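PDB 5Z3E: isomaltose glucohydrolase from Kribbella flavida, which hydrolyses the alpha-1,6-glucosidic linkage of isomaltose from its non-reducing end, releasing beta-D-glucose and D-glucose. Local coordinates for residues A[105-110]-A[138-143]; A[295-300]-A[337-342]; A[313-318]-A[357-362]. The protein carries 1 engineered substitution. All coordinates share one frame; numbering follows the deposited sequence.

Interaction 1: residues A[105-110]-A[138-143]; sequences RRRRGQ and GNDGSD. With GOL (glycerol), chain C.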
loop_
_atom_site.group_PDB
_atom_site.type_symbol
_atom_site.label_atom_id
_atom_site.label_comp_id
_atom_site.label_asym_id
_atom_site.label_seq_id
_atom_site.Cartn_x
_atom_site.Cartn_y
_atom_site.Cartn_z
ATOM N N ARG A 105 0.259 -11.502 -16.573
ATOM C CA ARG A 105 -0.146 -12.374 -17.661
ATOM C C ARG A 105 0.778 -13.591 -17.734
ATOM O O ARG A 105 0.342 -14.692 -18.054
ATOM C CB ARG A 105 -0.180 -11.647 -19.001
ATOM C CG ARG A 105 -1.214 -10.525 -19.102
ATOM C CD ARG A 105 -1.337 -10.034 -20.528
ATOM N NE ARG A 105 -1.900 -8.687 -20.598
ATOM C CZ ARG A 105 -2.181 -8.062 -21.724
ATOM N NH1 ARG A 105 -2.091 -8.682 -22.889
ATOM N NH2 ARG A 105 -2.576 -6.792 -21.685
ATOM N N ARG A 106 2.068 -13.405 -17.436
ATOM C CA ARG A 106 2.996 -14.519 -17.413
ATOM C C ARG A 106 2.666 -15.554 -16.347
ATOM O O ARG A 106 3.165 -16.682 -16.446
ATOM C CB ARG A 106 4.436 -14.023 -17.279
ATOM C CG ARG A 106 5.000 -13.501 -18.578
ATOM C CD ARG A 106 6.179 -12.559 -18.403
ATOM N NE ARG A 106 7.260 -13.221 -17.685
ATOM C CZ ARG A 106 8.245 -12.560 -17.099
ATOM N NH1 ARG A 106 8.307 -11.244 -17.160
ATOM N NH2 ARG A 106 9.162 -13.241 -16.428
ATOM N N ARG A 107 1.880 -15.185 -15.337
ATOM C CA ARG A 107 1.433 -16.071 -14.275
ATOM C C ARG A 107 0.047 -16.659 -14.520
ATOM O O ARG A 107 -0.501 -17.306 -13.633
ATOM C CB ARG A 107 1.476 -15.347 -12.928
ATOM C CG ARG A 107 2.818 -14.749 -12.559
ATOM C CD ARG A 107 3.948 -15.720 -12.539
ATOM N NE ARG A 107 5.193 -15.062 -12.194
ATOM C CZ ARG A 107 5.952 -15.299 -11.137
ATOM N NH1 ARG A 107 7.055 -14.586 -10.955
ATOM N NH2 ARG A 107 5.571 -16.229 -10.232
ATOM N N ARG A 108 -0.514 -16.483 -15.724
ATOM C CA ARG A 108 -1.828 -17.038 -16.024
ATOM C C ARG A 108 -1.893 -18.521 -15.758
ATOM O O ARG A 108 -2.862 -19.021 -15.194
ATOM C CB ARG A 108 -2.147 -16.736 -17.488
ATOM C CG ARG A 108 -3.432 -17.306 -18.021
ATOM C CD ARG A 108 -4.660 -16.499 -17.602
ATOM N NE ARG A 108 -5.147 -16.891 -16.312
ATOM C CZ ARG A 108 -6.186 -16.344 -15.721
ATOM N NH1 ARG A 108 -6.671 -15.192 -16.117
ATOM N NH2 ARG A 108 -6.697 -16.968 -14.682
ATOM N N GLY A 109 -0.890 -19.237 -16.229
ATOM C CA GLY A 109 -0.865 -20.690 -16.038
ATOM C C GLY A 109 -0.652 -21.093 -14.597
ATOM O O GLY A 109 -1.313 -22.010 -14.100
ATOM N N GLN A 110 0.223 -20.387 -13.879
ATOM C CA GLN A 110 0.454 -20.675 -12.451
ATOM C C GLN A 110 -0.843 -20.496 -11.693
ATOM O O GLN A 110 -1.201 -21.341 -10.859
ATOM C CB GLN A 110 1.580 -19.794 -11.909
ATOM C CG GLN A 110 1.874 -20.038 -10.433
ATOM C CD GLN A 110 3.049 -19.226 -9.913
ATOM O OE1 GLN A 110 3.617 -18.418 -10.617
ATOM N NE2 GLN A 110 3.391 -19.421 -8.642
ATOM N N GLY A 138 10.468 -9.713 -13.800
ATOM C CA GLY A 138 9.216 -10.383 -13.501
ATOM C C GLY A 138 9.261 -11.764 -12.883
ATOM O O GLY A 138 8.232 -12.429 -12.819
ATOM N N ASN A 139 10.439 -12.171 -12.399
ATOM C CA ASN A 139 10.608 -13.438 -11.742
ATOM C C ASN A 139 10.394 -13.307 -10.246
ATOM O O ASN A 139 10.445 -12.186 -9.691
ATOM C CB ASN A 139 11.994 -13.996 -12.054
ATOM C CG ASN A 139 12.214 -14.142 -13.537
ATOM O OD1 ASN A 139 11.300 -14.528 -14.282
ATOM N ND2 ASN A 139 13.346 -13.763 -14.013
ATOM N N ASP A 140 10.189 -14.415 -9.540
ATOM C CA ASP A 140 10.117 -14.379 -8.097
ATOM C C ASP A 140 11.452 -13.848 -7.579
ATOM O O ASP A 140 12.514 -14.373 -7.914
ATOM C CB ASP A 140 9.912 -15.767 -7.490
ATOM C CG ASP A 140 8.549 -16.368 -7.756
ATOM O OD1 ASP A 140 7.804 -15.846 -8.580
ATOM O OD2 ASP A 140 8.245 -17.375 -7.125
ATOM N N GLY A 141 11.372 -12.862 -6.713
ATOM C CA GLY A 141 12.548 -12.330 -6.053
ATOM C C GLY A 141 12.761 -12.843 -4.643
ATOM O O GLY A 141 13.771 -12.523 -4.032
ATOM N N SER A 142 11.792 -13.615 -4.138
ATOM C CA SER A 142 11.838 -14.135 -2.798
ATOM C C SER A 142 10.944 -15.371 -2.774
ATOM O O SER A 142 10.134 -15.596 -3.683
ATOM C CB SER A 142 11.314 -13.090 -1.800
ATOM O OG SER A 142 9.980 -12.752 -2.118
ATOM N N ASP A 143 11.085 -16.162 -1.722
ATOM C CA ASP A 143 10.364 -17.405 -1.544
ATOM C C ASP A 143 9.095 -17.146 -0.746
ATOM O O ASP A 143 9.166 -16.740 0.427
ATOM C CB ASP A 143 11.259 -18.356 -0.769
ATOM C CG ASP A 143 10.645 -19.713 -0.514
ATOM O OD1 ASP A 143 9.428 -19.940 -0.716
ATOM O OD2 ASP A 143 11.411 -20.578 -0.045
HETATM C C1 GOL C . 8.255 -16.234 -13.695
HETATM O O1 GOL C . 9.580 -16.414 -13.514
HETATM C C2 GOL C . 7.588 -15.953 -15.123
HETATM O O2 GOL C . 8.647 -16.155 -16.088
HETATM C C3 GOL C . 6.342 -16.684 -15.203
HETATM O O3 GOL C . 5.935 -17.438 -16.267
HETATM O O HOH W 1 5.927 -13.212 -14.197
HETATM O O HOH W 2 5.569 -18.063 -7.252
#

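Interaction 2: residues A[295-300]-A[337-342]; sequences DLDVDG and LRHLRW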
loop_
_atom_site.group_PDB
_atom_site.type_symbol
_atom_site.label_atom_id
_atom_site.label_comp_id
_atom_site.label_asym_id
_atom_site.label_seq_id
_atom_site.Cartn_x
_atom_site.Cartn_y
_atom_site.Cartn_z
ATOM N N ASP A 295 -2.393 5.639 19.964
ATOM C CA ASP A 295 -1.506 4.527 20.267
ATOM C C ASP A 295 -0.194 4.565 19.510
ATOM O O ASP A 295 0.784 3.997 19.973
ATOM C CB ASP A 295 -2.195 3.200 20.020
ATOM C CG ASP A 295 -3.377 2.945 20.936
ATOM O OD1 ASP A 295 -3.636 3.752 21.846
ATOM O OD2 ASP A 295 -4.067 1.945 20.717
ATOM N N LEU A 296 -0.191 5.196 18.333
ATOM C CA LEU A 296 0.927 5.040 17.404
ATOM C C LEU A 296 1.509 6.332 16.863
ATOM O O LEU A 296 2.599 6.298 16.295
ATOM C CB LEU A 296 0.542 4.130 16.240
ATOM C CG LEU A 296 0.195 2.696 16.640
ATOM C CD1 LEU A 296 -0.382 1.969 15.408
ATOM C CD2 LEU A 296 1.413 1.922 17.188
ATOM N N ASP A 297 0.836 7.473 16.993
ATOM C CA ASP A 297 1.296 8.724 16.400
ATOM C C ASP A 297 1.998 9.545 17.452
ATOM O O ASP A 297 1.382 9.943 18.426
ATOM C CB ASP A 297 0.095 9.471 15.819
ATOM C CG ASP A 297 0.439 10.682 15.005
ATOM O OD1 ASP A 297 1.578 11.095 14.918
ATOM O OD2 ASP A 297 -0.523 11.215 14.397
ATOM N N VAL A 298 3.279 9.791 17.273
ATOM C CA VAL A 298 4.054 10.620 18.191
ATOM C C VAL A 298 4.535 11.833 17.408
ATOM O O VAL A 298 5.340 11.727 16.487
ATOM C CB VAL A 298 5.228 9.840 18.806
ATOM C CG1 VAL A 298 6.056 10.746 19.702
ATOM C CG2 VAL A 298 4.680 8.653 19.590
ATOM N N ASP A 299 3.994 12.987 17.774
ATOM C CA ASP A 299 4.382 14.252 17.181
ATOM C C ASP A 299 4.204 14.343 15.681
ATOM O O ASP A 299 4.878 15.117 15.024
ATOM C CB ASP A 299 5.855 14.616 17.535
ATOM C CG ASP A 299 6.126 14.623 18.980
ATOM O OD1 ASP A 299 5.265 15.118 19.738
ATOM O OD2 ASP A 299 7.263 14.194 19.344
ATOM N N GLY A 300 3.277 13.561 15.138
ATOM C CA GLY A 300 3.054 13.538 13.709
ATOM C C GLY A 300 3.669 12.368 12.987
ATOM O O GLY A 300 3.336 12.147 11.826
ATOM N N LEU A 337 -2.652 18.674 7.463
ATOM C CA LEU A 337 -1.519 19.555 7.265
ATOM C C LEU A 337 -0.424 19.298 8.299
ATOM O O LEU A 337 0.750 19.367 7.964
ATOM C CB LEU A 337 -1.953 21.025 7.324
ATOM C CG LEU A 337 -2.704 21.498 6.078
ATOM C CD1 LEU A 337 -3.414 22.806 6.381
ATOM C CD2 LEU A 337 -1.721 21.680 4.918
ATOM N N ARG A 338 -0.798 19.023 9.545
ATOM C CA ARG A 338 0.215 18.752 10.547
ATOM C C ARG A 338 1.061 17.550 10.147
ATOM O O ARG A 338 2.281 17.536 10.326
ATOM C CB ARG A 338 -0.422 18.552 11.908
ATOM C CG ARG A 338 0.583 18.288 13.017
ATOM C CD ARG A 338 0.014 18.411 14.421
ATOM N NE ARG A 338 -0.955 17.370 14.715
ATOM C CZ ARG A 338 -0.665 16.175 15.238
ATOM N NH1 ARG A 338 -1.625 15.318 15.481
ATOM N NH2 ARG A 338 0.587 15.845 15.559
ATOM N N HIS A 339 0.409 16.520 9.617
ATOM C CA HIS A 339 1.141 15.348 9.162
ATOM C C HIS A 339 1.964 15.612 7.914
ATOM O O HIS A 339 3.071 15.110 7.800
ATOM C CB HIS A 339 0.161 14.157 9.025
ATOM C CG HIS A 339 -0.334 13.688 10.361
ATOM N ND1 HIS A 339 -1.402 14.273 11.030
ATOM C CD2 HIS A 339 0.177 12.769 11.222
ATOM C CE1 HIS A 339 -1.531 13.698 12.219
ATOM N NE2 HIS A 339 -0.588 12.796 12.362
ATOM N N LEU A 340 1.446 16.412 6.992
ATOM C CA LEU A 340 2.215 16.815 5.828
ATOM C C LEU A 340 3.490 17.553 6.248
ATOM O O LEU A 340 4.573 17.304 5.710
ATOM C CB LEU A 340 1.380 17.657 4.892
ATOM C CG LEU A 340 2.043 18.030 3.587
ATOM C CD1 LEU A 340 2.166 16.806 2.687
ATOM C CD2 LEU A 340 1.291 19.156 2.877
ATOM N N ARG A 341 3.361 18.478 7.195
ATOM C CA ARG A 341 4.522 19.239 7.675
ATOM C C ARG A 341 5.550 18.311 8.310
ATOM O O ARG A 341 6.749 18.463 8.113
ATOM C CB ARG A 341 4.089 20.323 8.662
ATOM C CG ARG A 341 3.281 21.434 8.070
ATOM C CD ARG A 341 2.963 22.498 9.129
ATOM N NE ARG A 341 2.049 23.502 8.607
ATOM C CZ ARG A 341 0.765 23.601 8.942
ATOM N NH1 ARG A 341 0.251 22.751 9.830
ATOM N NH2 ARG A 341 0.006 24.493 8.357
ATOM N N TRP A 342 5.078 17.356 9.116
ATOM C CA TRP A 342 6.005 16.408 9.750
ATOM C C TRP A 342 6.795 15.629 8.707
ATOM O O TRP A 342 8.015 15.485 8.807
ATOM C CB TRP A 342 5.267 15.437 10.692
ATOM C CG TRP A 342 6.213 14.502 11.396
ATOM C CD1 TRP A 342 6.874 14.752 12.566
ATOM C CD2 TRP A 342 6.664 13.220 10.957
ATOM N NE1 TRP A 342 7.681 13.712 12.890
ATOM C CE2 TRP A 342 7.583 12.748 11.915
ATOM C CE3 TRP A 342 6.374 12.414 9.847
ATOM C CZ2 TRP A 342 8.232 11.520 11.790
ATOM C CZ3 TRP A 342 6.996 11.198 9.745
ATOM C CH2 TRP A 342 7.928 10.754 10.703
HETATM O O HOH W 3 -2.620 12.554 15.408
HETATM O O HOH W 4 3.045 17.319 15.065
HETATM O O HOH W 5 0.622 13.317 17.042
#

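Interaction 3: residues A[313-318]-A[357-362]; sequences GGQWIL and VPHHLL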
loop_
_atom_site.group_PDB
_atom_site.type_symbol
_atom_site.label_atom_id
_atom_site.label_comp_id
_atom_site.label_asym_id
_atom_site.label_seq_id
_atom_site.Cartn_x
_atom_site.Cartn_y
_atom_site.Cartn_z
ATOM N N GLY A 313 11.733 0.318 15.810
ATOM C CA GLY A 313 10.362 0.755 15.782
ATOM C C GLY A 313 10.222 2.261 15.665
ATOM O O GLY A 313 9.694 2.932 16.578
ATOM N N GLY A 314 10.660 2.803 14.538
ATOM C CA GLY A 314 10.613 4.228 14.316
ATOM C C GLY A 314 9.329 4.712 13.679
ATOM O O GLY A 314 8.334 3.996 13.631
ATOM N N GLN A 315 9.356 5.954 13.232
ATOM C CA GLN A 315 8.194 6.673 12.723
ATOM C C GLN A 315 8.229 6.661 11.205
ATOM O O GLN A 315 9.215 7.098 10.610
ATOM C CB GLN A 315 8.232 8.116 13.236
ATOM C CG GLN A 315 8.141 8.213 14.743
ATOM C CD GLN A 315 8.652 9.556 15.242
ATOM O OE1 GLN A 315 9.839 9.839 15.077
ATOM N NE2 GLN A 315 7.799 10.363 15.852
ATOM N N TRP A 316 7.157 6.152 10.591
ATOM C CA TRP A 316 7.152 5.884 9.155
ATOM C C TRP A 316 6.465 6.987 8.378
ATOM O O TRP A 316 5.280 7.301 8.582
ATOM C CB TRP A 316 6.468 4.541 8.895
ATOM C CG TRP A 316 7.381 3.385 9.218
ATOM C CD1 TRP A 316 7.897 3.010 10.428
ATOM C CD2 TRP A 316 7.924 2.473 8.259
ATOM N NE1 TRP A 316 8.733 1.930 10.267
ATOM C CE2 TRP A 316 8.759 1.584 8.949
ATOM C CE3 TRP A 316 7.754 2.320 6.881
ATOM C CZ2 TRP A 316 9.414 0.549 8.309
ATOM C CZ3 TRP A 316 8.416 1.306 6.248
ATOM C CH2 TRP A 316 9.232 0.419 6.962
ATOM N N ILE A 317 7.187 7.549 7.404
ATOM C CA ILE A 317 6.677 8.610 6.562
ATOM C C ILE A 317 5.370 8.180 5.888
ATOM O O ILE A 317 4.395 8.937 5.847
ATOM C CB ILE A 317 7.722 9.073 5.534
ATOM C CG1 ILE A 317 8.779 10.005 6.169
ATOM C CG2 ILE A 317 7.072 9.783 4.368
ATOM C CD1 ILE A 317 9.623 9.413 7.254
ATOM N N LEU A 318 5.345 6.958 5.331
ATOM C CA LEU A 318 4.181 6.533 4.564
ATOM C C LEU A 318 2.948 6.423 5.451
ATOM O O LEU A 318 1.835 6.609 4.974
ATOM C CB LEU A 318 4.500 5.236 3.798
ATOM C CG LEU A 318 4.672 3.966 4.610
ATOM C CD1 LEU A 318 3.337 3.262 4.808
ATOM C CD2 LEU A 318 5.657 3.030 3.959
ATOM N N VAL A 357 12.090 7.350 10.456
ATOM C CA VAL A 357 13.065 8.136 11.238
ATOM C C VAL A 357 12.994 7.713 12.677
ATOM O O VAL A 357 11.971 7.253 13.163
ATOM C CB VAL A 357 12.811 9.636 11.093
ATOM C CG1 VAL A 357 13.097 10.094 9.663
ATOM C CG2 VAL A 357 11.454 10.060 11.565
ATOM N N PRO A 358 14.092 7.934 13.420
ATOM C CA PRO A 358 14.180 7.443 14.804
ATOM C C PRO A 358 13.931 8.494 15.867
ATOM O O PRO A 358 14.426 8.333 16.983
ATOM C CB PRO A 358 15.603 6.954 14.846
ATOM C CG PRO A 358 16.375 7.959 14.039
ATOM C CD PRO A 358 15.424 8.248 12.863
ATOM N N HIS A 359 13.220 9.595 15.563
ATOM C CA HIS A 359 13.011 10.643 16.575
ATOM C C HIS A 359 12.339 10.075 17.809
ATOM O O HIS A 359 12.674 10.456 18.928
ATOM C CB HIS A 359 12.193 11.829 16.065
ATOM C CG HIS A 359 12.681 12.449 14.810
ATOM N ND1 HIS A 359 13.982 12.764 14.624
ATOM C CD2 HIS A 359 12.057 12.797 13.655
ATOM C CE1 HIS A 359 14.140 13.286 13.405
ATOM N NE2 HIS A 359 12.963 13.308 12.820
ATOM N N HIS A 360 11.371 9.198 17.608
ATOM C CA HIS A 360 10.820 8.405 18.683
ATOM C C HIS A 360 10.934 6.942 18.268
ATOM O O HIS A 360 10.528 6.592 17.160
ATOM C CB HIS A 360 9.348 8.753 18.976
ATOM C CG HIS A 360 8.804 8.025 20.149
ATOM N ND1 HIS A 360 7.919 6.976 20.052
ATOM C CD2 HIS A 360 9.061 8.160 21.460
ATOM C CE1 HIS A 360 7.649 6.491 21.247
ATOM N NE2 HIS A 360 8.338 7.210 22.129
ATOM N N LEU A 361 11.460 6.107 19.177
ATOM C CA LEU A 361 11.619 4.671 18.945
ATOM C C LEU A 361 10.822 3.905 19.978
ATOM O O LEU A 361 10.920 4.152 21.184
ATOM C CB LEU A 361 13.101 4.266 19.033
ATOM C CG LEU A 361 14.019 4.823 17.965
ATOM C CD1 LEU A 361 15.471 4.502 18.266
ATOM C CD2 LEU A 361 13.628 4.233 16.625
ATOM N N LEU A 362 10.011 2.936 19.513
ATOM C CA LEU A 362 9.299 2.087 20.448
ATOM C C LEU A 362 10.192 1.142 21.270
ATOM O O LEU A 362 9.879 0.838 22.424
ATOM C CB LEU A 362 8.242 1.254 19.692
ATOM C CG LEU A 362 7.108 2.082 19.099
ATOM C CD1 LEU A 362 6.298 1.170 18.170
ATOM C CD2 LEU A 362 6.223 2.709 20.151
#

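Interaction 1: residues A[105-110]-A[138-143]
Arg107 reaches across to Asp140 and grips a single carboxylate oxygen end-on with both terminal nitrogens. This salt bridge lies at the surface of the (alpha/alpha)6 barrel of family 15, where the N-cap of helix 108-119 faces the loop leading to helix 144-147. Asp140 OD1 stands 2.8 Å from Arg107 NH1, and the guanidinium and carboxylate are only 16° from coplanar. NH2 comes to the syn lone pair of that oxygen, while NH1 meets it nearly along its C-O axis.

Every N-H of the Arg107 guanidinium is used. The second hydrogen of NH1 goes almost straight (168°) to Gly138 O at 3.1 Å, and that of NH2 goes to Gln110 OE1 at 3.0 Å, on a lone pair in the amide plane. NE gives its hydrogen to a water, which passes one of its own to Gly138 O. The bend at chi2 (-57°) turns the chain so that the guanidinium edge meets these acceptors. A methionine here would probably leave Asp140 without its charge partner and both Gly138 O and Gln110 OE1 without their arginine donor. A second water links Gln110 NE2 to Asp140 OD2.

Arg106 is anchored mainly outside the pair, by NH1 on Asp137 O. Its NH1 lies where a side chain on Gly138 would collide, and the positive phi of Gly138 also suits glycine. Asp140 sits about 10 Å, side chain to side chain, from Trp145, a substrate-binding residue by similarity. A glycerol, probably from the crystallisation liquor, fills in between: its C1 lies over a face of the Arg107 guanidinium, its O3 donates to Arg106 O, its O2 accepts from Arg106 NH2 at 3.0 Å, and its O1 donates to Asn139 OD1 at 2.7 Å.

Interaction 2: residues A[295-300]-A[337-342]
Arg338 extends over the turn at Asp299 and Gly300, its NH2 coming 3.6 Å from Gly300 N. What joins it to the turn is mostly water. NH2 donates to two waters lying in the guanidinium plane, one bonded weakly to Asp299 O and the other weakly to Gly300 N. NH1 makes a weak bond to a third water, which donates to Asp297 OD2. That carboxylate oxygen is itself 4.4 Å from Arg338 NH1 and well out of the guanidinium plane, so the two share charge proximity without an N-H aimed at the oxygen. A bend at chi3 (67°) brings the guanidinium back over its neighbour, with His339 CE1 below one face.

His339 makes the direct polar link. NE2 donates to Asp297 OD2 at 2.6 Å, nearly straight (169°), along the ring plane and onto the syn lone pair. ND1 bonds Gly335 O one turn back in the helix, so both ring nitrogens appear to be donors, consistent with a protonated imidazole stabilised by the aspartate. The contact thereby clamps helix 333-344, probably one of the helices of the (alpha/alpha)6 barrel, to a small hairpin of strands 297-298 and 301-302, whose Asp299 and Gly300 have the backbone angles of a type I' turn. Asp297 OD1 adds a weak bond to Gly300 N across it.

Trp342, one turn further along, lays an indole face against the Gly300 peptide, with Gly300 C 3.6 Å above the ring plane toward its rim. Asp299 O approaches CD1 obliquely at 3.2 Å. Gly300 presses so close that a side chain there would strike Trp342 CB, and its positive phi also calls for glycine. Its carbonyl O accepts from Ser320 OG of helix 317-329, whose Leu323 also touches Asp297 and His339.

Interaction 3: residues A[313-318]-A[357-362]
Gln315 and Val357 pair backbone to backbone, N to O in both directions. Gln315 N reaches Val357 O at 2.9 Å, almost straight (175°), and Val357 N returns to Gln315 O. Further along, Leu362 N bonds Gly313 O at 3.0 Å, and Leu361 CA directs a C-H at the same oxygen. The Gln315 side chain reaches into the bend between these bonds: OE1 accepts from His360 N at 3.0 Å, the donor standing well above the amide plane and so off the lone pairs, while His359 CB presses on that oxygen.

This is one hydrogen-bonded antiparallel pair between the short strands 315-316 and 356-357, a small beta element among the barrel helices. It adjoins Ala355, the engineered replacement of the inferred proton acceptor, whose backbone bonds to Ile317.

Gly314 passes so near Val357 O that a side chain on it would clash. Ile317 CD1 meets Val357 CG1 loosely at 4.3 Å. Outside the pair, Trp342 of helix 333-344 touches Gln315, Ile317 and Val357. His359 NE2 is held by Gln346, and His360 ND1 by His303 NE2. Buried His360 O finds no polar partner.

Overall arrangement
Interactions 2 and 3 form one neighbourhood, their centres about 11 Å apart, and their segments alternate along the chain. Trp342 packs on the 299-300 turn with one part of its indole and on Val357 and Gln315 with CZ2 and CH2, while Val298 O takes a weak bond from Gln315 NE2. Both are partly buried, but interaction 2 joins a helix to a hairpin through a His-carboxylate bond and water, whereas interaction 3 rests chiefly on backbone pairing beside the altered active-site position. Interaction 1 lies across the chain's centre from interaction 2, their centres about 38 Å apart, and is a surface contact dominated by arginine, carboxylate, water and glycerol.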